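Local coordinates for insecticidal crystal protein Cry7Cal (Bacillus thuringiensis, PDB 5ZI1) that is an insecticidal three-domain Cry toxin active against locusts, and probably binds receptors in the insect gut, at residues T247-G259 against I447-P459. Sequence-based numbering, arbitrary orientation.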
ATOM      1  N   THR A 247       1.084  -6.641  -9.960  1.00 39.85           N
ATOM      2  CA  THR A 247       1.728  -6.225  -8.727  1.00 42.35           C
ATOM      3  C   THR A 247       0.764  -6.256  -7.549  1.00 48.09           C
ATOM      4  O   THR A 247      -0.469  -6.255  -7.709  1.00 50.55           O
ATOM      5  CB  THR A 247       2.296  -4.834  -8.896  1.00 47.59           C
ATOM      6  OG1 THR A 247       1.210  -3.949  -9.188  1.00 46.55           O
ATOM      7  CG2 THR A 247       3.254  -4.823 -10.078  1.00 39.25           C
ATOM      8  N   GLU A 248       1.346  -6.290  -6.345  1.00 49.39           N
ATOM      9  CA  GLU A 248       0.576  -6.338  -5.109  1.00 51.06           C
ATOM     10  C   GLU A 248       1.150  -5.347  -4.105  1.00 46.52           C
ATOM     11  O   GLU A 248       2.369  -5.186  -4.019  1.00 40.78           O
ATOM     12  CB  GLU A 248       0.585  -7.741  -4.485  1.00 45.18           C
ATOM     13  CG  GLU A 248       0.440  -8.891  -5.470  1.00 49.30           C
ATOM     14  CD  GLU A 248       0.214 -10.232  -4.752  1.00 51.84           C
ATOM     15  OE1 GLU A 248       0.961 -10.521  -3.777  1.00 46.98           O
ATOM     16  OE2 GLU A 248      -0.723 -10.978  -5.148  1.00 49.88           O
ATOM     17  N   LEU A 249       0.258  -4.708  -3.339  1.00 40.75           N
ATOM     18  CA  LEU A 249       0.608  -3.854  -2.206  1.00 38.86           C
ATOM     19  C   LEU A 249       0.391  -4.646  -0.921  1.00 42.05           C
ATOM     20  O   LEU A 249      -0.751  -4.850  -0.504  1.00 49.40           O
ATOM     21  CB  LEU A 249      -0.265  -2.602  -2.183  1.00 42.38           C
ATOM     22  CG  LEU A 249      -0.329  -1.739  -3.428  1.00 45.67           C
ATOM     23  CD1 LEU A 249      -1.513  -0.779  -3.336  1.00 39.73           C
ATOM     24  CD2 LEU A 249       0.999  -0.981  -3.608  1.00 42.36           C
ATOM     25  N   THR A 250       1.468  -5.051  -0.268  1.00 41.15           N
ATOM     26  CA  THR A 250       1.367  -5.906   0.906  1.00 39.61           C
ATOM     27  C   THR A 250       1.320  -5.141   2.218  1.00 38.72           C
ATOM     28  O   THR A 250       1.325  -5.771   3.278  1.00 43.31           O
ATOM     29  CB  THR A 250       2.554  -6.862   0.944  1.00 42.05           C
ATOM     30  OG1 THR A 250       3.757  -6.093   1.013  1.00 40.71           O
ATOM     31  CG2 THR A 250       2.579  -7.739  -0.297  1.00 36.34           C
ATOM     32  N   ARG A 251       1.334  -3.815   2.182  1.00 39.37           N
ATOM     33  CA  ARG A 251       1.410  -3.044   3.414  1.00 45.90           C
ATOM     34  C   ARG A 251       0.080  -3.101   4.167  1.00 42.67           C
ATOM     35  O   ARG A 251      -0.994  -3.145   3.564  1.00 42.48           O
ATOM     36  CB  ARG A 251       1.794  -1.594   3.114  1.00 41.46           C
ATOM     37  CG  ARG A 251       0.671  -0.662   2.682  1.00 36.43           C
ATOM     38  CD  ARG A 251       0.083  -1.050   1.350  1.00 40.10           C
ATOM     39  NE  ARG A 251      -0.995  -0.169   0.887  1.00 43.14           N
ATOM     40  CZ  ARG A 251      -2.263  -0.212   1.306  1.00 42.29           C
ATOM     41  NH1 ARG A 251      -2.648  -1.077   2.243  1.00 35.97           N
ATOM     42  NH2 ARG A 251      -3.145   0.633   0.790  1.00 43.72           N
ATOM     43  N   GLN A 252       0.160  -3.100   5.492  1.00 41.70           N
ATOM     44  CA  GLN A 252      -1.011  -3.126   6.361  1.00 43.90           C
ATOM     45  C   GLN A 252      -1.218  -1.749   6.980  1.00 43.10           C
ATOM     46  O   GLN A 252      -0.287  -1.180   7.555  1.00 45.28           O
ATOM     47  CB  GLN A 252      -0.826  -4.181   7.459  1.00 46.57           C
ATOM     48  CG  GLN A 252      -1.968  -4.295   8.496  1.00 38.35           C
ATOM     49  CD  GLN A 252      -1.701  -5.426   9.487  1.00 42.42           C
ATOM     50  OE1 GLN A 252      -2.337  -6.478   9.429  1.00 45.22           O
ATOM     51  NE2 GLN A 252      -0.733  -5.224  10.374  1.00 42.55           N
ATOM     52  N   ILE A 253      -2.438  -1.221   6.889  1.00 47.01           N
ATOM     53  CA  ILE A 253      -2.756   0.051   7.520  1.00 42.03           C
ATOM     54  C   ILE A 253      -3.910  -0.120   8.500  1.00 46.37           C
ATOM     55  O   ILE A 253      -4.703  -1.068   8.417  1.00 42.70           O
ATOM     56  CB  ILE A 253      -3.081   1.136   6.493  1.00 45.15           C
ATOM     57  CG1 ILE A 253      -4.202   0.688   5.579  1.00 41.19           C
ATOM     58  CG2 ILE A 253      -1.805   1.523   5.708  1.00 43.28           C
ATOM     59  CD1 ILE A 253      -4.344   1.610   4.372  1.00 48.73           C
ATOM     60  N   PHE A 254      -3.996   0.823   9.444  1.00 45.11           N
ATOM     61  CA  PHE A 254      -4.946   0.746  10.555  1.00 45.81           C
ATOM     62  C   PHE A 254      -5.904   1.920  10.541  1.00 43.40           C
ATOM     63  O   PHE A 254      -5.478   3.070  10.397  1.00 40.86           O
ATOM     64  CB  PHE A 254      -4.224   0.685  11.898  1.00 43.74           C
ATOM     65  CG  PHE A 254      -3.589  -0.659  12.159  1.00 48.84           C
ATOM     66  CD1 PHE A 254      -2.378  -1.007  11.530  1.00 41.69           C
ATOM     67  CD2 PHE A 254      -4.224  -1.595  12.977  1.00 43.93           C
ATOM     68  CE1 PHE A 254      -1.782  -2.238  11.756  1.00 39.36           C
ATOM     69  CE2 PHE A 254      -3.646  -2.836  13.201  1.00 43.24           C
ATOM     70  CZ  PHE A 254      -2.426  -3.168  12.578  1.00 45.12           C
ATOM     71  N   THR A 255      -7.198   1.609  10.680  1.00 43.41           N
ATOM     72  CA  THR A 255      -8.244   2.607  10.849  1.00 42.40           C
ATOM     73  C   THR A 255      -8.175   3.178  12.266  1.00 44.50           C
ATOM     74  O   THR A 255      -7.474   2.653  13.139  1.00 40.48           O
ATOM     75  CB  THR A 255      -9.629   1.998  10.571  1.00 49.30           C
ATOM     76  OG1 THR A 255      -9.749   0.711  11.200  1.00 44.21           O
ATOM     77  CG2 THR A 255      -9.889   1.843   9.065  1.00 39.92           C
ATOM     78  N   ASP A 256      -8.901   4.278  12.493  1.00 43.81           N
ATOM     79  CA  ASP A 256      -8.822   4.946  13.791  1.00 45.91           C
ATOM     80  C   ASP A 256      -9.252   3.996  14.908  1.00 42.08           C
ATOM     81  O   ASP A 256     -10.104   3.123  14.700  1.00 42.23           O
ATOM     82  CB  ASP A 256      -9.696   6.197  13.826  1.00 47.53           C
ATOM     83  CG  ASP A 256      -9.234   7.257  12.847  1.00 51.80           C
ATOM     84  OD1 ASP A 256      -8.106   7.119  12.304  1.00 51.81           O
ATOM     85  OD2 ASP A 256      -9.992   8.233  12.626  1.00 48.94           O
ATOM     86  N   PRO A 257      -8.668   4.124  16.098  1.00 43.77           N
ATOM     87  CA  PRO A 257      -9.060   3.222  17.193  1.00 40.67           C
ATOM     88  C   PRO A 257     -10.548   3.332  17.490  1.00 46.05           C
ATOM     89  O   PRO A 257     -11.157   4.398  17.350  1.00 45.39           O
ATOM     90  CB  PRO A 257      -8.196   3.687  18.369  1.00 40.43           C
ATOM     91  CG  PRO A 257      -6.941   4.331  17.667  1.00 40.03           C
ATOM     92  CD  PRO A 257      -7.556   5.025  16.469  1.00 37.80           C
ATOM     93  N   ILE A 258     -11.142   2.198  17.851  1.00 43.52           N
ATOM     94  CA  ILE A 258     -12.586   2.133  18.119  1.00 42.95           C
ATOM     95  C   ILE A 258     -12.750   2.495  19.587  1.00 48.94           C
ATOM     96  O   ILE A 258     -12.796   1.646  20.478  1.00 47.26           O
ATOM     97  CB  ILE A 258     -13.176   0.759  17.796  1.00 49.56           C
ATOM     98  CG1 ILE A 258     -12.833   0.306  16.373  1.00 36.50           C
ATOM     99  CG2 ILE A 258     -14.681   0.761  18.016  1.00 45.22           C
ATOM    100  CD1 ILE A 258     -13.285  -1.120  16.143  1.00 37.78           C
ATOM    101  N   GLY A 259     -12.801   3.797  19.848  1.00 47.49           N
ATOM    102  CA  GLY A 259     -12.972   4.299  21.192  1.00 41.47           C
ATOM    103  C   GLY A 259     -13.952   5.453  21.170  1.00 46.42           C
ATOM    104  O   GLY A 259     -14.267   6.007  20.115  1.00 46.18           O
ATOM    105  N   ILE A 447      -9.663  -1.002  23.960  1.00 50.04           N
ATOM    106  CA  ILE A 447      -9.849  -0.125  22.804  1.00 46.19           C
ATOM    107  C   ILE A 447      -9.205  -0.801  21.598  1.00 50.07           C
ATOM    108  O   ILE A 447      -7.979  -0.724  21.433  1.00 49.57           O
ATOM    109  CB  ILE A 447      -9.236   1.261  23.035  1.00 50.12           C
ATOM    110  CG1 ILE A 447      -9.829   1.924  24.279  1.00 50.95           C
ATOM    111  CG2 ILE A 447      -9.479   2.151  21.837  1.00 45.80           C
ATOM    112  CD1 ILE A 447      -9.203   3.264  24.560  1.00 48.78           C
ATOM    113  N   PRO A 448      -9.972  -1.465  20.736  1.00 49.72           N
ATOM    114  CA  PRO A 448      -9.371  -2.210  19.625  1.00 47.87           C
ATOM    115  C   PRO A 448      -9.016  -1.305  18.457  1.00 45.44           C
ATOM    116  O   PRO A 448      -9.535  -0.200  18.302  1.00 46.30           O
ATOM    117  CB  PRO A 448     -10.476  -3.194  19.229  1.00 45.39           C
ATOM    118  CG  PRO A 448     -11.726  -2.747  20.020  1.00 43.58           C
ATOM    119  CD  PRO A 448     -11.433  -1.443  20.636  1.00 43.58           C
ATOM    120  N   VAL A 449      -8.098  -1.781  17.627  1.00 42.46           N
ATOM    121  CA  VAL A 449      -7.752  -1.069  16.403  1.00 42.71           C
ATOM    122  C   VAL A 449      -7.723  -2.081  15.271  1.00 41.24           C
ATOM    123  O   VAL A 449      -7.114  -3.149  15.403  1.00 42.27           O
ATOM    124  CB  VAL A 449      -6.406  -0.329  16.510  1.00 44.33           C
ATOM    125  CG1 VAL A 449      -6.286   0.682  15.394  1.00 45.09           C
ATOM    126  CG2 VAL A 449      -6.259   0.343  17.841  1.00 41.05           C
ATOM    127  N   LEU A 450      -8.381  -1.754  14.166  1.00 37.77           N
ATOM    128  CA  LEU A 450      -8.539  -2.682  13.059  1.00 38.19           C
ATOM    129  C   LEU A 450      -7.450  -2.449  12.005  1.00 43.49           C
ATOM    130  O   LEU A 450      -7.140  -1.301  11.647  1.00 41.90           O
ATOM    131  CB  LEU A 450      -9.942  -2.541  12.457  1.00 40.31           C
ATOM    132  CG  LEU A 450     -11.161  -2.776  13.396  1.00 44.20           C
ATOM    133  CD1 LEU A 450     -12.472  -2.708  12.632  1.00 40.65           C
ATOM    134  CD2 LEU A 450     -11.080  -4.097  14.159  1.00 41.81           C
ATOM    135  N   GLY A 451      -6.862  -3.543  11.530  1.00 41.38           N
ATOM    136  CA  GLY A 451      -5.827  -3.510  10.498  1.00 42.00           C
ATOM    137  C   GLY A 451      -6.348  -4.134   9.215  1.00 43.78           C
ATOM    138  O   GLY A 451      -7.073  -5.143   9.249  1.00 43.84           O
ATOM    139  N   TRP A 452      -5.978  -3.517   8.091  1.00 39.69           N
ATOM    140  CA  TRP A 452      -6.463  -3.847   6.757  1.00 38.78           C
ATOM    141  C   TRP A 452      -5.297  -4.082   5.802  1.00 41.29           C
ATOM    142  O   TRP A 452      -4.266  -3.396   5.886  1.00 40.44           O
ATOM    143  CB  TRP A 452      -7.332  -2.701   6.218  1.00 40.90           C
ATOM    144  CG  TRP A 452      -8.422  -2.292   7.159  1.00 43.57           C
ATOM    145  CD1 TRP A 452      -8.309  -1.475   8.231  1.00 42.58           C
ATOM    146  CD2 TRP A 452      -9.791  -2.715   7.115  1.00 40.13           C
ATOM    147  NE1 TRP A 452      -9.527  -1.352   8.865  1.00 45.53           N
ATOM    148  CE2 TRP A 452     -10.452  -2.105   8.195  1.00 41.61           C
ATOM    149  CE3 TRP A 452     -10.519  -3.546   6.258  1.00 43.14           C
ATOM    150  CZ2 TRP A 452     -11.817  -2.295   8.444  1.00 46.12           C
ATOM    151  CZ3 TRP A 452     -11.880  -3.738   6.508  1.00 45.57           C
ATOM    152  CH2 TRP A 452     -12.510  -3.112   7.592  1.00 43.30           C
ATOM    153  N   THR A 453      -5.473  -5.027   4.875  1.00 38.85           N
ATOM    154  CA  THR A 453      -4.555  -5.221   3.757  1.00 38.39           C
ATOM    155  C   THR A 453      -5.273  -4.955   2.435  1.00 40.61           C
ATOM    156  O   THR A 453      -6.501  -5.025   2.346  1.00 45.71           O
ATOM    157  CB  THR A 453      -3.960  -6.626   3.744  1.00 39.74           C
ATOM    158  OG1 THR A 453      -5.020  -7.603   3.621  1.00 45.99           O
ATOM    159  CG2 THR A 453      -3.126  -6.864   5.004  1.00 33.28           C
ATOM    160  N   HIS A 454      -4.480  -4.648   1.411  1.00 42.18           N
ATOM    161  CA  HIS A 454      -4.970  -4.214   0.107  1.00 41.79           C
ATOM    162  C   HIS A 454      -5.422  -5.403  -0.731  1.00 44.70           C
ATOM    163  O   HIS A 454      -4.789  -6.463  -0.721  1.00 48.29           O
ATOM    164  CB  HIS A 454      -3.851  -3.461  -0.618  1.00 42.30           C
ATOM    165  CG  HIS A 454      -4.310  -2.635  -1.776  1.00 38.59           C
ATOM    166  ND1 HIS A 454      -4.176  -3.047  -3.083  1.00 42.91           N
ATOM    167  CD2 HIS A 454      -4.866  -1.402  -1.824  1.00 43.32           C
ATOM    168  CE1 HIS A 454      -4.651  -2.116  -3.890  1.00 44.52           C
ATOM    169  NE2 HIS A 454      -5.070  -1.101  -3.151  1.00 49.71           N
ATOM    170  N   VAL A 455      -6.522  -5.230  -1.472  1.00 44.77           N
ATOM    171  CA  VAL A 455      -7.112  -6.365  -2.184  1.00 44.54           C
ATOM    172  C   VAL A 455      -6.316  -6.770  -3.425  1.00 50.12           C
ATOM    173  O   VAL A 455      -6.570  -7.842  -3.997  1.00 44.89           O
ATOM    174  CB  VAL A 455      -8.601  -6.043  -2.464  1.00 50.88           C
ATOM    175  CG1 VAL A 455      -9.281  -7.089  -3.346  1.00 47.73           C
ATOM    176  CG2 VAL A 455      -9.352  -5.960  -1.145  1.00 45.16           C
ATOM    177  N   SER A 456      -5.308  -5.980  -3.830  1.00 43.40           N
ATOM    178  CA  SER A 456      -4.446  -6.423  -4.921  1.00 44.56           C
ATOM    179  C   SER A 456      -3.636  -7.651  -4.538  1.00 44.53           C
ATOM    180  O   SER A 456      -3.199  -8.400  -5.422  1.00 46.22           O
ATOM    181  CB  SER A 456      -3.497  -5.301  -5.348  1.00 43.73           C
ATOM    182  OG  SER A 456      -2.683  -4.896  -4.265  1.00 40.65           O
ATOM    183  N   VAL A 457      -3.408  -7.876  -3.246  1.00 43.75           N
ATOM    184  CA  VAL A 457      -2.749  -9.108  -2.836  1.00 44.08           C
ATOM    185  C   VAL A 457      -3.699 -10.273  -3.055  1.00 49.44           C
ATOM    186  O   VAL A 457      -4.847 -10.254  -2.590  1.00 45.77           O
ATOM    187  CB  VAL A 457      -2.328  -9.038  -1.367  1.00 41.27           C
ATOM    188  CG1 VAL A 457      -1.453 -10.252  -1.034  1.00 39.68           C
ATOM    189  CG2 VAL A 457      -1.647  -7.722  -1.092  1.00 40.94           C
ATOM    190  N   ARG A 458      -3.226 -11.286  -3.737  1.00 47.75           N
ATOM    191  CA  ARG A 458      -4.029 -12.424  -4.077  1.00 43.62           C
ATOM    192  C   ARG A 458      -3.602 -13.627  -3.245  1.00 46.36           C
ATOM    193  O   ARG A 458      -2.435 -13.737  -2.861  1.00 41.77           O
ATOM    194  CB  ARG A 458      -3.913 -12.713  -5.575  1.00 50.55           C
ATOM    195  CG  ARG A 458      -4.280 -11.497  -6.457  1.00 50.56           C
ATOM    196  CD  ARG A 458      -5.578 -10.825  -5.961  1.00 52.00           C
ATOM    197  NE  ARG A 458      -6.646 -11.823  -5.826  1.00 60.82           N
ATOM    198  CZ  ARG A 458      -7.698 -11.727  -5.010  1.00 54.42           C
ATOM    199  NH1 ARG A 458      -8.593 -12.716  -4.972  1.00 56.91           N
ATOM    200  NH2 ARG A 458      -7.864 -10.653  -4.239  1.00 52.70           N
ATOM    201  N   PRO A 459      -4.536 -14.501  -2.863  1.00 50.51           N
ATOM    202  CA  PRO A 459      -4.190 -15.583  -1.928  1.00 47.10           C
ATOM    203  C   PRO A 459      -3.529 -16.795  -2.565  1.00 45.93           C
ATOM    204  O   PRO A 459      -3.085 -17.678  -1.826  1.00 46.69           O
ATOM    205  CB  PRO A 459      -5.540 -15.946  -1.300  1.00 46.14           C
ATOM    206  CG  PRO A 459      -6.570 -15.505  -2.279  1.00 47.43           C
ATOM    207  CD  PRO A 459      -5.990 -14.282  -2.952  1.00 53.40           C
TER
HETATM  208  O   HOH W   1      -2.854  -8.454  -8.040  1.00 49.08           O
HETATM  209  O   HOH W   2      -1.711  -5.129   1.787  1.00 41.13           O
HETATM  210  O   HOH W   3     -10.301   0.757  13.655  1.00 42.90           O
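The H454 ring takes a methyl squarely over one face: L249 CD1 stands 3.4 Å from the ring centroid, 8° off the normal. This is the beta-prism middle domain (domain II) of a three-domain Cry toxin, where 252-254 is the outer strand of a three-stranded antiparallel sheet, 448-454 its centre, and 430-437 lies beyond. H454 CB sits over one face of the R251 guanidinium, whose plane is turned 64° from the imidazole. G451 CA lies over one face of the F254 ring, toward its rim; a backbone carbon can come this close because G451 has no side chain. The W452 indole works at its edge, with I253 O in plane there and NE1 donating to T255 OG1 (3.1 Å). I253 and W452 form the hydrogen-bonded pair, W452 N to I253 O at 2.8 Å; further along, I258 N returns to P448 O. Where the strands part, one water takes the H454 N-H and donates to both L249 O and R251 O. Salt bridges tie the edge to the N-terminal helical domain, D256 to R217 and R220, R251 to D228. E248, whose OE1 is salt-bridged to K475, reaches just beyond the H454-V457 turn, where OE2 receives R458 N from above the carboxylate plane at 2.9 Å. S456 OG joins the turn to the facing segment: hydrogen-bonded to H454 ND1 at 2.7 Å, it accepts an almost straight bond (171°) from L249 N at 3.1 Å.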